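Local coordinates for protein glycosyltransferase (Rickettsia africae, PDB 7MI0) that probably transfers a sugar from an activated donor to an acceptor, as a GT-B-fold glycosyltransferase with two Rossmann-like domains, at residues Asn88-Ile93 and Ser116-Lys121. Sequence-based numbering, arbitrary orientation.
Sequences NNAKLI and SYLATK
Ala-90 and Ala-119 mark the point where helices 83-100 and 114-122 come together, their CA atoms 4.9 Å apart. The segment axes approach to 7.9 Å and cross obliquely at -50°. Both alanine methyls point at the opposite helix, but they do not meet tip to tip. Ala-90 CB lies against the root of Leu-118, 3.6 Å from its CB, while the methyl of Ala-119 settles over the turn from Ala-90 to Ile-93, 3.7 Å from Ala-90 O. On that turn Ile-93 uses both branches, each on a different residue of helix 114-122. CG2, anti to the backbone N, presses on Ala-119 CB at 3.6 Å; the other branch, with CG1 beside the backbone N (chi1 -55°) and then extended, carries CD1 to Ser-116, 3.9 Å from its OG. No hydrogen bond crosses the interface; methyl and methylene groups make most of the contact, with Ser-116 OG and Ala-90 O touched by carbon. Within helix 114-122, Thr-120 OG1 donates a hydrogen bond to Tyr-117 O (3.0 Å) from above the carbonyl plane, and that oxygen also accepts from Lys-121 N. Ser-116 and Thr-120 touch Val-105 of strand 104-107, so that side of helix 114-122 rests on the parallel sheet, with helix 83-100 alongside. These neighbouring helices pack beside the parallel sheet of a Rossmann-like domain, the N-terminal half of a GT-B glycosyltransferase.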
loop_
_atom_site.group_PDB
_atom_site.type_symbol
_atom_site.label_atom_id
_atom_site.label_comp_id
_atom_site.label_asym_id
_atom_site.label_seq_id
_atom_site.Cartn_x
_atom_site.Cartn_y
_atom_site.Cartn_z
ATOM N N ASN A 88 -22.384 12.121 19.223
ATOM C CA ASN A 88 -21.514 12.657 20.262
ATOM C C ASN A 88 -20.066 12.747 19.792
ATOM O O ASN A 88 -19.372 13.722 20.107
ATOM C CB ASN A 88 -21.616 11.811 21.526
ATOM C CG ASN A 88 -20.879 12.428 22.685
ATOM O OD1 ASN A 88 -21.301 13.451 23.227
ATOM N ND2 ASN A 88 -19.762 11.819 23.070
ATOM N N ASN A 89 -19.586 11.742 19.051
ATOM C CA ASN A 89 -18.281 11.875 18.414
ATOM C C ASN A 89 -18.263 13.077 17.482
ATOM O O ASN A 89 -17.301 13.853 17.474
ATOM C CB ASN A 89 -17.916 10.596 17.652
ATOM C CG ASN A 89 -17.418 9.484 18.565
ATOM O OD1 ASN A 89 -16.985 9.730 19.691
ATOM N ND2 ASN A 89 -17.470 8.253 18.073
ATOM N N ALA A 90 -19.331 13.259 16.705
ATOM C CA ALA A 90 -19.402 14.416 15.820
ATOM C C ALA A 90 -19.277 15.716 16.602
ATOM O O ALA A 90 -18.643 16.669 16.136
ATOM C CB ALA A 90 -20.705 14.389 15.023
ATOM N N LYS A 91 -19.868 15.772 17.801
ATOM C CA LYS A 91 -19.707 16.957 18.637
ATOM C C LYS A 91 -18.262 17.111 19.092
ATOM O O LYS A 91 -17.705 18.216 19.041
ATOM C CB LYS A 91 -20.650 16.892 19.841
ATOM N N LEU A 92 -17.633 16.017 19.530
ATOM C CA LEU A 92 -16.247 16.090 19.988
ATOM C C LEU A 92 -15.328 16.578 18.871
ATOM O O LEU A 92 -14.502 17.476 19.079
ATOM C CB LEU A 92 -15.789 14.725 20.506
ATOM C CG LEU A 92 -16.542 14.115 21.690
ATOM C CD1 LEU A 92 -16.172 12.650 21.853
ATOM C CD2 LEU A 92 -16.251 14.874 22.966
ATOM N N ILE A 93 -15.467 16.002 17.674
ATOM C CA ILE A 93 -14.649 16.425 16.541
ATOM C C ILE A 93 -14.893 17.896 16.234
ATOM O O ILE A 93 -13.952 18.673 16.035
ATOM C CB ILE A 93 -14.935 15.542 15.314
ATOM C CG1 ILE A 93 -14.732 14.064 15.655
ATOM C CG2 ILE A 93 -14.050 15.950 14.144
ATOM C CD1 ILE A 93 -15.147 13.123 14.550
ATOM N N SER A 116 -17.374 12.342 11.306
ATOM C CA SER A 116 -16.557 13.409 10.737
ATOM C C SER A 116 -17.357 14.262 9.761
ATOM O O SER A 116 -17.216 15.491 9.740
ATOM C CB SER A 116 -15.333 12.818 10.045
ATOM O OG SER A 116 -14.655 11.922 10.904
ATOM N N TYR A 117 -18.195 13.624 8.938
ATOM C CA TYR A 117 -19.034 14.359 7.995
ATOM C C TYR A 117 -19.971 15.323 8.718
ATOM O O TYR A 117 -20.179 16.460 8.272
ATOM C CB TYR A 117 -19.833 13.376 7.140
ATOM C CG TYR A 117 -20.902 14.032 6.310
ATOM C CD1 TYR A 117 -20.583 14.676 5.122
ATOM C CD2 TYR A 117 -22.233 14.013 6.711
ATOM C CE1 TYR A 117 -21.559 15.287 4.356
ATOM C CE2 TYR A 117 -23.217 14.624 5.953
ATOM C CZ TYR A 117 -22.872 15.258 4.777
ATOM O OH TYR A 117 -23.842 15.863 4.017
ATOM N N LEU A 118 -20.559 14.887 9.830
ATOM C CA LEU A 118 -21.391 15.795 10.608
ATOM C C LEU A 118 -20.565 16.947 11.164
ATOM O O LEU A 118 -21.023 18.096 11.186
ATOM C CB LEU A 118 -22.093 15.033 11.734
ATOM C CG LEU A 118 -23.213 14.066 11.338
ATOM C CD1 LEU A 118 -23.791 13.375 12.563
ATOM C CD2 LEU A 118 -24.302 14.796 10.581
ATOM N N ALA A 119 -19.336 16.663 11.607
ATOM C CA ALA A 119 -18.521 17.701 12.227
ATOM C C ALA A 119 -18.203 18.814 11.240
ATOM O O ALA A 119 -18.163 19.993 11.614
ATOM C CB ALA A 119 -17.235 17.099 12.789
ATOM N N THR A 120 -17.986 18.463 9.971
ATOM C CA THR A 120 -17.674 19.480 8.976
ATOM C C THR A 120 -18.925 20.184 8.470
ATOM O O THR A 120 -18.865 21.375 8.140
ATOM C CB THR A 120 -16.907 18.863 7.805
ATOM O OG1 THR A 120 -17.689 17.822 7.213
ATOM C CG2 THR A 120 -15.584 18.285 8.283
ATOM N N LYS A 121 -20.055 19.469 8.403
ATOM C CA LYS A 121 -21.315 20.092 8.002
ATOM C C LYS A 121 -21.680 21.244 8.927
ATOM O O LYS A 121 -22.282 22.229 8.486
ATOM C CB LYS A 121 -22.434 19.044 7.978
ATOM C CG LYS A 121 -23.834 19.591 7.673
ATOM C CD LYS A 121 -24.943 18.625 8.116
ATOM C CE LYS A 121 -26.295 19.338 8.282
ATOM N NZ LYS A 121 -27.241 18.639 9.222
#